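Enoyl-CoA hydratase/isomerase family protein (Ruegeria pomeroyi, PDB 3L3S) probably acts as a hydro-lyase of fatty acid metabolism, its crotonase-type fold being assembled into trimers. Local coordinates at residues A65-K70 / T87-A92; A118-M123 / V153-V158; P106-V111 / G203-R208; A176-A179 / G183-N186. One frame throughout, in Å; residues are numbered along the deposited sequence.

Interaction 1 of 4, residues A65-K70 / T87-A92; sequences AGHDLK and TDLFEA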
loop_
_atom_site.group_PDB
_atom_site.type_symbol
_atom_site.label_atom_id
_atom_site.label_comp_id
_atom_site.label_asym_id
_atom_site.label_seq_id
_atom_site.Cartn_x
_atom_site.Cartn_y
_atom_site.Cartn_z
ATOM N N ALA B 65 -0.803 -25.039 -9.314
ATOM C CA ALA B 65 -1.592 -24.587 -10.455
ATOM C C ALA B 65 -2.956 -24.032 -10.060
ATOM O O ALA B 65 -3.598 -23.313 -10.832
ATOM C CB ALA B 65 -1.744 -25.721 -11.479
ATOM N N GLY B 66 -3.339 -24.288 -8.814
ATOM C CA GLY B 66 -4.624 -23.840 -8.319
ATOM C C GLY B 66 -5.543 -25.035 -8.281
ATOM O O GLY B 66 -5.068 -26.163 -8.173
ATOM N N HIS B 67 -6.848 -24.797 -8.392
ATOM C CA HIS B 67 -7.848 -25.871 -8.386
ATOM C C HIS B 67 -7.713 -26.718 -9.648
ATOM O O HIS B 67 -7.363 -26.185 -10.713
ATOM C CB HIS B 67 -9.276 -25.299 -8.360
ATOM C CG HIS B 67 -9.546 -24.345 -7.235
ATOM N ND1 HIS B 67 -9.693 -22.989 -7.434
ATOM C CD2 HIS B 67 -9.730 -24.553 -5.910
ATOM C CE1 HIS B 67 -9.956 -22.404 -6.279
ATOM N NE2 HIS B 67 -9.983 -23.330 -5.339
ATOM N N ASP B 68 -7.909 -28.033 -9.535
ATOM C CA ASP B 68 -7.847 -28.851 -10.742
ATOM C C ASP B 68 -9.201 -28.821 -11.409
ATOM O O ASP B 68 -10.246 -28.911 -10.748
ATOM C CB ASP B 68 -7.356 -30.297 -10.519
ATOM C CG ASP B 68 -8.284 -31.136 -9.677
ATOM O OD1 ASP B 68 -8.928 -30.591 -8.758
ATOM O OD2 ASP B 68 -8.347 -32.357 -9.938
ATOM N N LEU B 69 -9.160 -28.601 -12.713
ATOM C CA LEU B 69 -10.355 -28.538 -13.523
ATOM C C LEU B 69 -10.903 -29.959 -13.725
ATOM O O LEU B 69 -10.569 -30.649 -14.690
ATOM C CB LEU B 69 -10.022 -27.819 -14.836
ATOM C CG LEU B 69 -9.192 -26.526 -14.645
ATOM C CD1 LEU B 69 -8.619 -26.084 -15.973
ATOM C CD2 LEU B 69 -10.013 -25.396 -13.995
ATOM N N LYS B 70 -11.614 -30.423 -12.692
ATOM C CA LYS B 70 -12.253 -31.740 -12.663
ATOM C C LYS B 70 -13.750 -31.564 -12.942
ATOM O O LYS B 70 -14.315 -30.487 -12.682
ATOM C CB LYS B 70 -12.008 -32.468 -11.330
ATOM C CG LYS B 70 -12.283 -31.667 -10.067
ATOM C CD LYS B 70 -12.262 -32.567 -8.835
ATOM C CE LYS B 70 -11.878 -31.803 -7.574
ATOM N NZ LYS B 70 -12.091 -32.608 -6.347
ATOM N N THR B 87 -19.628 -24.668 -5.221
ATOM C CA THR B 87 -19.978 -23.843 -4.066
ATOM C C THR B 87 -19.279 -24.389 -2.815
ATOM O O THR B 87 -18.781 -23.620 -1.996
ATOM C CB THR B 87 -21.518 -23.782 -3.871
ATOM O OG1 THR B 87 -22.123 -23.232 -5.051
ATOM C CG2 THR B 87 -21.901 -22.905 -2.690
ATOM N N ASP B 88 -19.199 -25.715 -2.710
ATOM C CA ASP B 88 -18.535 -26.384 -1.589
ATOM C C ASP B 88 -17.016 -26.184 -1.699
ATOM O O ASP B 88 -16.348 -25.911 -0.694
ATOM C CB ASP B 88 -18.892 -27.881 -1.583
ATOM C CG ASP B 88 -18.089 -28.677 -0.571
ATOM O OD1 ASP B 88 -18.442 -28.661 0.623
ATOM O OD2 ASP B 88 -17.081 -29.290 -0.975
ATOM N N LEU B 89 -16.512 -26.277 -2.933
ATOM C CA LEU B 89 -15.093 -26.130 -3.262
ATOM C C LEU B 89 -14.538 -24.763 -2.875
ATOM O O LEU B 89 -13.599 -24.689 -2.091
ATOM C CB LEU B 89 -14.853 -26.398 -4.765
ATOM C CG LEU B 89 -13.457 -26.273 -5.400
ATOM C CD1 LEU B 89 -12.518 -27.357 -4.904
ATOM C CD2 LEU B 89 -13.579 -26.353 -6.910
ATOM N N PHE B 90 -15.169 -23.705 -3.383
ATOM C CA PHE B 90 -14.752 -22.332 -3.116
ATOM C C PHE B 90 -14.934 -21.847 -1.674
ATOM O O PHE B 90 -14.065 -21.131 -1.161
ATOM C CB PHE B 90 -15.389 -21.368 -4.123
ATOM C CG PHE B 90 -15.004 -21.638 -5.559
ATOM C CD1 PHE B 90 -13.683 -21.995 -5.908
ATOM C CD2 PHE B 90 -15.970 -21.572 -6.573
ATOM C CE1 PHE B 90 -13.333 -22.290 -7.257
ATOM C CE2 PHE B 90 -15.638 -21.861 -7.925
ATOM C CZ PHE B 90 -14.314 -22.225 -8.263
ATOM N N GLU B 91 -16.029 -22.260 -1.016
ATOM C CA GLU B 91 -16.290 -21.893 0.386
ATOM C C GLU B 91 -15.267 -22.543 1.323
ATOM O O GLU B 91 -14.845 -21.934 2.319
ATOM C CB GLU B 91 -17.721 -22.261 0.814
ATOM C CG GLU B 91 -18.786 -21.247 0.356
ATOM C CD GLU B 91 -20.239 -21.730 0.491
ATOM O OE1 GLU B 91 -21.130 -20.986 0.031
ATOM O OE2 GLU B 91 -20.506 -22.830 1.032
ATOM N N ALA B 92 -14.828 -23.749 0.955
ATOM C CA ALA B 92 -13.830 -24.485 1.729
ATOM C C ALA B 92 -12.444 -23.930 1.440
ATOM O O ALA B 92 -11.582 -23.917 2.324
ATOM C CB ALA B 92 -13.882 -25.952 1.407
#
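His67 and Phe90 meet as an edge-to-face aromatic pair, a compact example of how a loop can be set against a helix with no hydrogen bond between them. The edge of the phenyl ring is directed at one face of the imidazole, with the planes at 71° and the ring centroids 5.2 Å apart. CE1 of Phe90 leads, lying above the imidazole plane and displaced toward its rim, 3.5 Å from His67 CE1. With CG anti to the carbonyl carbon (chi1 -55°), the His67 ring is carried toward the helix.

Leu89, the residue before Phe90, adds a van der Waals contact to the imidazole. It runs past His67 in the opposite direction, and its CD1 comes to 4.1 Å from His67 CD2, obliquely to the ring. Leu89 CG lies equally close to that carbon.

The loop carrying His67 follows strand 62-64 and has the sequence AGHDLK, a form of the AGxDL signature of the crotonase superfamily. In relatives the amide after its glycine contributes to the oxyanion hole, a role that His67 N probably fills here. Gly66 has a positive phi, at backbone angles where a CB would strike the preceding carbonyl oxygen.

Backbone bonding stays on each side: in the loop, a weak Lys70 N to Asp68 O bond of 2.8 Å closes an inverse gamma turn centred on Leu69, while Glu91 N and Ala92 N keep helical bonds to Thr87 O and Asp88 O. Ile35 of helix 32-45 touches both His67 and Leu89, and Phe243 of a neighbouring subunit forms a further edge-to-face pair with Phe90.

Interaction 2 of 4, residues A118-M123 / V153-V158; sequences AGLQLM and VAVSRV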
loop_
_atom_site.group_PDB
_atom_site.type_symbol
_atom_site.label_atom_id
_atom_site.label_comp_id
_atom_site.label_asym_id
_atom_site.label_seq_id
_atom_site.Cartn_x
_atom_site.Cartn_y
_atom_site.Cartn_z
ATOM N N ALA B 118 -5.375 -20.064 -7.839
ATOM C CA ALA B 118 -5.469 -20.339 -6.401
ATOM C C ALA B 118 -4.115 -20.735 -5.799
ATOM O O ALA B 118 -3.944 -20.739 -4.582
ATOM C CB ALA B 118 -6.533 -21.398 -6.121
ATOM N N GLY B 119 -3.155 -21.005 -6.686
ATOM C CA GLY B 119 -1.798 -21.350 -6.306
ATOM C C GLY B 119 -1.026 -20.110 -5.910
ATOM O O GLY B 119 -0.119 -20.174 -5.069
ATOM N N LEU B 120 -1.389 -18.975 -6.510
ATOM C CA LEU B 120 -0.766 -17.698 -6.173
ATOM C C LEU B 120 -1.413 -17.177 -4.881
ATOM O O LEU B 120 -0.757 -16.533 -4.083
ATOM C CB LEU B 120 -0.913 -16.685 -7.313
ATOM C CG LEU B 120 -0.236 -15.316 -7.177
ATOM C CD1 LEU B 120 1.260 -15.456 -6.939
ATOM C CD2 LEU B 120 -0.503 -14.516 -8.415
ATOM N N GLN B 121 -2.678 -17.541 -4.668
ATOM C CA GLN B 121 -3.445 -17.172 -3.473
ATOM C C GLN B 121 -2.851 -17.815 -2.210
ATOM O O GLN B 121 -2.694 -17.138 -1.196
ATOM C CB GLN B 121 -4.906 -17.609 -3.646
ATOM C CG GLN B 121 -5.820 -17.425 -2.441
ATOM C CD GLN B 121 -7.271 -17.762 -2.727
ATOM O OE1 GLN B 121 -7.602 -18.450 -3.703
ATOM N NE2 GLN B 121 -8.153 -17.267 -1.876
ATOM N N LEU B 122 -2.504 -19.104 -2.307
ATOM C CA LEU B 122 -1.915 -19.892 -1.214
ATOM C C LEU B 122 -0.628 -19.249 -0.745
ATOM O O LEU B 122 -0.377 -19.120 0.461
ATOM C CB LEU B 122 -1.611 -21.322 -1.689
ATOM C CG LEU B 122 -1.073 -22.354 -0.678
ATOM C CD1 LEU B 122 -2.168 -22.757 0.305
ATOM C CD2 LEU B 122 -0.541 -23.584 -1.415
HETATM N N MSE B 123 0.158 -18.821 -1.730
HETATM C CA MSE B 123 1.431 -18.159 -1.516
HETATM C C MSE B 123 1.168 -16.766 -0.917
HETATM O O MSE B 123 1.776 -16.397 0.083
HETATM C CB MSE B 123 2.165 -18.037 -2.851
HETATM C CG MSE B 123 3.618 -17.690 -2.724
HETATM SE SE MSE B 123 4.223 -16.509 -4.146
HETATM C CE MSE B 123 3.144 -15.003 -3.568
ATOM N N VAL B 153 -8.200 -11.645 -3.910
ATOM C CA VAL B 153 -8.466 -11.173 -2.549
ATOM C C VAL B 153 -7.166 -11.188 -1.738
ATOM O O VAL B 153 -6.761 -10.153 -1.207
ATOM C CB VAL B 153 -9.573 -12.015 -1.852
ATOM C CG1 VAL B 153 -9.744 -11.617 -0.388
ATOM C CG2 VAL B 153 -10.886 -11.834 -2.567
ATOM N N ALA B 154 -6.499 -12.338 -1.703
ATOM C CA ALA B 154 -5.243 -12.478 -0.976
ATOM C C ALA B 154 -4.103 -11.719 -1.658
ATOM O O ALA B 154 -3.279 -11.113 -0.969
ATOM C CB ALA B 154 -4.878 -13.947 -0.801
ATOM N N VAL B 155 -4.099 -11.709 -2.999
ATOM C CA VAL B 155 -3.080 -11.001 -3.794
ATOM C C VAL B 155 -3.178 -9.471 -3.610
ATOM O O VAL B 155 -2.153 -8.805 -3.451
ATOM C CB VAL B 155 -3.139 -11.386 -5.318
ATOM C CG1 VAL B 155 -2.070 -10.652 -6.114
ATOM C CG2 VAL B 155 -2.922 -12.876 -5.501
ATOM N N SER B 156 -4.408 -8.946 -3.568
ATOM C CA SER B 156 -4.656 -7.510 -3.378
ATOM C C SER B 156 -4.182 -6.973 -2.033
ATOM O O SER B 156 -4.093 -5.763 -1.844
ATOM C CB SER B 156 -6.130 -7.183 -3.550
ATOM O OG SER B 156 -6.908 -7.867 -2.579
ATOM N N ARG B 157 -3.894 -7.881 -1.102
ATOM C CA ARG B 157 -3.410 -7.492 0.209
ATOM C C ARG B 157 -1.897 -7.392 0.271
ATOM O O ARG B 157 -1.364 -6.754 1.181
ATOM C CB ARG B 157 -3.950 -8.427 1.295
ATOM C CG ARG B 157 -5.195 -7.884 2.030
ATOM C CD ARG B 157 -6.374 -7.670 1.091
ATOM N NE ARG B 157 -7.602 -7.317 1.794
ATOM C CZ ARG B 157 -8.790 -7.128 1.213
ATOM N NH1 ARG B 157 -8.940 -7.252 -0.104
ATOM N NH2 ARG B 157 -9.839 -6.819 1.962
ATOM N N VAL B 158 -1.210 -7.970 -0.719
ATOM C CA VAL B 158 0.253 -7.959 -0.743
ATOM C C VAL B 158 0.937 -7.119 -1.838
ATOM O O VAL B 158 2.161 -6.991 -1.839
ATOM C CB VAL B 158 0.858 -9.407 -0.676
ATOM C CG1 VAL B 158 0.388 -10.139 0.606
ATOM C CG2 VAL B 158 0.534 -10.220 -1.934
#
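Leu120 and Val155 cross at about a right angle, and the methyl CG2 of the valine fits against the branch point of the leucine, 4.0 Å from Leu120 CG and 4.1 Å from Leu120 CD2. The leucine has CG anti to its backbone N (chi1 -176°), a setting that carries its branched end nearer the other helix than its CB bond alone would suggest.

Beside this pair Ala154 points its CB toward helix 118-124. That methyl meets Gln121 twice, through the backbone O at 3.9 Å and the side-chain CG at 4.0 Å, and its small size goes with the close approach of the two backbones, whose CA atoms at Gln121 and Ala154 are 5.6 Å apart. In the crotonase fold the start of helix 118-124 borders the active site: by comparison with relatives, Ala118 N probably supplies one oxyanion-hole amide.

Gln121 runs on past Ala154 in an extended chain, and its NE2 is hydrogen-bonded to Tyr232 OH of a neighbouring subunit. Segment 153-158 reaches the same subunit boundary, where Arg157 NH2 bonds His223 O of that neighbouring subunit.

Interaction 3 of 4, residues P106-V111 / G203-R208; sequences PTIALV and GALAAR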
loop_
_atom_site.group_PDB
_atom_site.type_symbol
_atom_site.label_atom_id
_atom_site.label_comp_id
_atom_site.label_asym_id
_atom_site.label_seq_id
_atom_site.Cartn_x
_atom_site.Cartn_y
_atom_site.Cartn_z
ATOM N N PRO B 106 3.814 -18.100 12.328
ATOM C CA PRO B 106 4.364 -17.715 11.014
ATOM C C PRO B 106 4.245 -18.764 9.921
ATOM O O PRO B 106 4.491 -19.944 10.153
ATOM C CB PRO B 106 5.831 -17.433 11.318
ATOM C CG PRO B 106 5.810 -16.970 12.714
ATOM C CD PRO B 106 4.847 -17.933 13.369
ATOM N N THR B 107 3.769 -18.324 8.761
ATOM C CA THR B 107 3.602 -19.184 7.591
ATOM C C THR B 107 4.517 -18.683 6.464
ATOM O O THR B 107 4.532 -17.494 6.139
ATOM C CB THR B 107 2.131 -19.233 7.138
ATOM O OG1 THR B 107 1.699 -17.916 6.783
ATOM C CG2 THR B 107 1.229 -19.768 8.276
ATOM N N ILE B 108 5.345 -19.580 5.938
ATOM C CA ILE B 108 6.306 -19.248 4.880
ATOM C C ILE B 108 6.130 -20.133 3.651
ATOM O O ILE B 108 6.114 -21.357 3.751
ATOM C CB ILE B 108 7.787 -19.402 5.376
ATOM C CG1 ILE B 108 8.042 -18.534 6.615
ATOM C CG2 ILE B 108 8.779 -19.001 4.266
ATOM C CD1 ILE B 108 9.193 -18.988 7.476
ATOM N N ALA B 109 6.065 -19.496 2.489
ATOM C CA ALA B 109 5.938 -20.198 1.226
ATOM C C ALA B 109 7.281 -20.258 0.485
ATOM O O ALA B 109 7.976 -19.245 0.361
ATOM C CB ALA B 109 4.886 -19.533 0.371
ATOM N N LEU B 110 7.661 -21.462 0.056
ATOM C CA LEU B 110 8.900 -21.707 -0.702
ATOM C C LEU B 110 8.471 -21.986 -2.153
ATOM O O LEU B 110 7.889 -23.038 -2.452
ATOM C CB LEU B 110 9.650 -22.903 -0.100
ATOM C CG LEU B 110 11.134 -23.223 -0.344
ATOM C CD1 LEU B 110 11.552 -24.268 0.677
ATOM C CD2 LEU B 110 11.432 -23.730 -1.742
ATOM N N VAL B 111 8.757 -21.027 -3.034
ATOM C CA VAL B 111 8.388 -21.085 -4.456
ATOM C C VAL B 111 9.583 -21.249 -5.407
ATOM O O VAL B 111 10.455 -20.380 -5.465
ATOM C CB VAL B 111 7.559 -19.813 -4.833
ATOM C CG1 VAL B 111 7.160 -19.791 -6.293
ATOM C CG2 VAL B 111 6.313 -19.747 -3.977
ATOM N N GLY B 203 13.751 -21.726 11.229
ATOM C CA GLY B 203 14.385 -22.287 12.420
ATOM C C GLY B 203 14.689 -21.263 13.504
ATOM O O GLY B 203 14.483 -21.539 14.689
ATOM N N ALA B 204 15.130 -20.072 13.082
ATOM C CA ALA B 204 15.441 -18.951 13.976
ATOM C C ALA B 204 14.140 -18.383 14.553
ATOM O O ALA B 204 14.095 -18.028 15.729
ATOM C CB ALA B 204 16.217 -17.862 13.238
ATOM N N LEU B 205 13.084 -18.364 13.730
ATOM C CA LEU B 205 11.758 -17.903 14.137
ATOM C C LEU B 205 11.173 -18.837 15.191
ATOM O O LEU B 205 10.560 -18.378 16.161
ATOM C CB LEU B 205 10.806 -17.826 12.946
ATOM C CG LEU B 205 10.468 -16.460 12.355
ATOM C CD1 LEU B 205 9.562 -16.659 11.161
ATOM C CD2 LEU B 205 9.797 -15.580 13.404
ATOM N N ALA B 206 11.441 -20.134 15.024
ATOM C CA ALA B 206 10.997 -21.181 15.942
ATOM C C ALA B 206 11.765 -21.170 17.272
ATOM O O ALA B 206 11.245 -21.607 18.293
ATOM C CB ALA B 206 11.146 -22.547 15.276
ATOM N N ALA B 207 12.988 -20.643 17.235
ATOM C CA ALA B 207 13.889 -20.561 18.387
ATOM C C ALA B 207 13.681 -19.378 19.353
ATOM O O ALA B 207 14.228 -19.387 20.463
ATOM C CB ALA B 207 15.341 -20.593 17.902
ATOM N N ARG B 208 12.893 -18.376 18.947
ATOM C CA ARG B 208 12.635 -17.206 19.806
ATOM C C ARG B 208 11.509 -17.459 20.796
ATOM O O ARG B 208 10.817 -18.476 20.714
ATOM C CB ARG B 208 12.293 -15.936 18.996
ATOM C CG ARG B 208 12.456 -16.055 17.514
ATOM C CD ARG B 208 13.273 -14.958 16.886
ATOM N NE ARG B 208 14.577 -14.781 17.508
ATOM C CZ ARG B 208 15.656 -14.317 16.884
ATOM N NH1 ARG B 208 15.609 -13.973 15.599
ATOM N NH2 ARG B 208 16.795 -14.203 17.552
#
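Leu205 reaches from helix 194-207 to the start of strand 107-111, and a single methyl, CD1, makes both of its touches there. The contact is wholly apolar and small, 100 Å² in all, and illustrates how one well-placed leucine can join a helix to a sheet face.

The closer touch is with Pro106. Its ring presents CB and CG to the leucine methyl, with Leu205 CD1 3.8 Å from Pro106 CB and 4.1 Å from Pro106 CG; the proline ring and the leucine side chain cross obliquely. A looser touch follows two residues along, where Ile108 CD1 ends 4.4 Å from Leu205 CD1. Pro106 and Ile108 both direct their CB atoms toward the helix, whereas Thr107 between them points away, the usual consequence of an extended chain.

Hydrogen bonding does not cross this interface but holds each side in place. The strand is bonded through Ile108 to Leu54 and Ile56 on one flank, and through Thr107 and Ala109 to Leu128 on the other. Near the end of the helix, Ala207 N shares two weak bonds, to Gly203 O at 3.1 Å and Ala204 O at 3.2 Å, and Leu205 O is taken by Gln210 NE2.

Val53 and Leu213 also pack on Leu205, as does Leu169 of a neighbouring subunit. The whole is a helix laid over one face of an inner strand of the larger beta-sheet, as in the crotonase fold, a spiral of beta-beta-alpha units whose sheet is flanked by helices.

Interaction 4 of 4, residues A176-A179 / G183-N186; sequences ADWA and GLIN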
loop_
_atom_site.group_PDB
_atom_site.type_symbol
_atom_site.label_atom_id
_atom_site.label_comp_id
_atom_site.label_asym_id
_atom_site.label_seq_id
_atom_site.Cartn_x
_atom_site.Cartn_y
_atom_site.Cartn_z
ATOM N N ALA B 176 10.117 -13.251 -11.384
ATOM C CA ALA B 176 10.508 -13.072 -9.987
ATOM C C ALA B 176 10.911 -11.640 -9.639
ATOM O O ALA B 176 10.641 -11.168 -8.530
ATOM C CB ALA B 176 11.630 -14.032 -9.627
ATOM N N ASP B 177 11.541 -10.958 -10.597
ATOM C CA ASP B 177 11.991 -9.582 -10.417
ATOM C C ASP B 177 10.857 -8.588 -10.225
ATOM O O ASP B 177 10.941 -7.727 -9.347
ATOM C CB ASP B 177 12.910 -9.151 -11.557
ATOM C CG ASP B 177 14.288 -9.783 -11.462
ATOM O OD1 ASP B 177 14.781 -10.294 -12.489
ATOM O OD2 ASP B 177 14.887 -9.765 -10.367
ATOM N N TRP B 178 9.772 -8.777 -10.982
ATOM C CA TRP B 178 8.587 -7.919 -10.920
ATOM C C TRP B 178 7.909 -8.163 -9.580
ATOM O O TRP B 178 7.422 -7.232 -8.955
ATOM C CB TRP B 178 7.619 -8.253 -12.074
ATOM C CG TRP B 178 6.375 -7.385 -12.179
ATOM C CD1 TRP B 178 6.236 -6.238 -12.915
ATOM C CD2 TRP B 178 5.111 -7.601 -11.533
ATOM N NE1 TRP B 178 4.969 -5.726 -12.764
ATOM C CE2 TRP B 178 4.255 -6.538 -11.923
ATOM C CE3 TRP B 178 4.612 -8.594 -10.659
ATOM C CZ2 TRP B 178 2.917 -6.434 -11.467
ATOM C CZ3 TRP B 178 3.279 -8.495 -10.200
ATOM C CH2 TRP B 178 2.450 -7.418 -10.609
ATOM N N ALA B 179 7.878 -9.433 -9.178
ATOM C CA ALA B 179 7.271 -9.865 -7.924
ATOM C C ALA B 179 7.985 -9.326 -6.698
ATOM O O ALA B 179 7.340 -9.020 -5.695
ATOM C CB ALA B 179 7.207 -11.356 -7.863
ATOM N N GLY B 183 6.176 -6.606 -4.146
ATOM C CA GLY B 183 5.903 -7.049 -2.792
ATOM C C GLY B 183 5.142 -8.355 -2.742
ATOM O O GLY B 183 4.494 -8.654 -1.746
ATOM N N LEU B 184 5.213 -9.127 -3.823
ATOM C CA LEU B 184 4.534 -10.421 -3.920
ATOM C C LEU B 184 5.370 -11.474 -3.194
ATOM O O LEU B 184 4.824 -12.413 -2.620
ATOM C CB LEU B 184 4.301 -10.768 -5.392
ATOM C CG LEU B 184 3.396 -11.890 -5.905
ATOM C CD1 LEU B 184 1.998 -11.852 -5.253
ATOM C CD2 LEU B 184 3.283 -11.752 -7.416
ATOM N N ILE B 185 6.693 -11.291 -3.224
ATOM C CA ILE B 185 7.642 -12.157 -2.523
ATOM C C ILE B 185 8.565 -11.258 -1.691
ATOM O O ILE B 185 8.628 -10.050 -1.934
ATOM C CB ILE B 185 8.468 -13.075 -3.482
ATOM C CG1 ILE B 185 9.082 -12.258 -4.626
ATOM C CG2 ILE B 185 7.598 -14.235 -3.970
ATOM C CD1 ILE B 185 10.052 -12.991 -5.520
ATOM N N ASN B 186 9.285 -11.848 -0.734
ATOM C CA ASN B 186 10.187 -11.105 0.154
ATOM C C ASN B 186 11.635 -10.942 -0.305
ATOM O O ASN B 186 12.242 -9.887 -0.072
ATOM C CB ASN B 186 10.180 -11.717 1.556
ATOM C CG ASN B 186 8.845 -11.560 2.262
ATOM O OD1 ASN B 186 8.630 -10.601 3.010
ATOM N ND2 ASN B 186 7.941 -12.500 2.029
#
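Ala179 O gathers three backbone amides where helix 176-182 ends. Gly183 N, the regular i+4 donor, bonds Ala179 O only weakly, at 3.1 Å and strongly bent. Leu184 N, one residue further on, takes over as the main donor to Ala179 O, at 2.8 Å with an N-H...O angle of 148°, and it lies in the carbonyl plane. Ile185 N adds another weak bond to the same oxygen at 3.4 Å. Toward the start of the helix, Trp178 N is hydrogen-bonded to Asp175 OD1.

Apolar side chains close over this cluster. The methyl of Ala179 packs on Leu184 CB at 3.9 Å and on Ile185 CG1 at 3.8 Å. Ile185 holds CG1 between its backbone N and carbonyl carbon (chi1 50°), which folds the branch back over the helix and lets CD1 come within 3.6 Å of Ala176 O. Leu184 CD2 approaches the indole of Trp178 at its edge, near the ring plane, 4.3 Å from CZ3. Phe137 touches Ala179, Leu184 and Ile185 alike.

With its positive phi of 94°, Gly183 is the C-prime residue, and the pair Leu184 N to Ala179 O and Gly183 N to Leu180 O makes this a Schellman motif, turning the chain from helix toward strand 187-188.

Helix 118-124 links most of the set. Interaction 1 meets interaction 2 where His67 CE1 packs 3.6 Å from Ala118 CB; the amides His67 N and Ala118 N, 5.0 Å apart, are placed as the two donors of a crotonase oxyanion hole would be, so the likely active site lies between these contacts. At the other end of the helix, Met123, a selenomethionine, reaches interaction 3 through its CG, 3.6 Å from Val111 CG2, and interaction 4 through its CE, 3.2 Å from Leu184 O. Interactions 3 and 4 do not touch, their nearest atoms being about 6 Å apart. Interactions 1 and 3 lie on opposite sides of the chain's centre, their own centres about 27 Å apart.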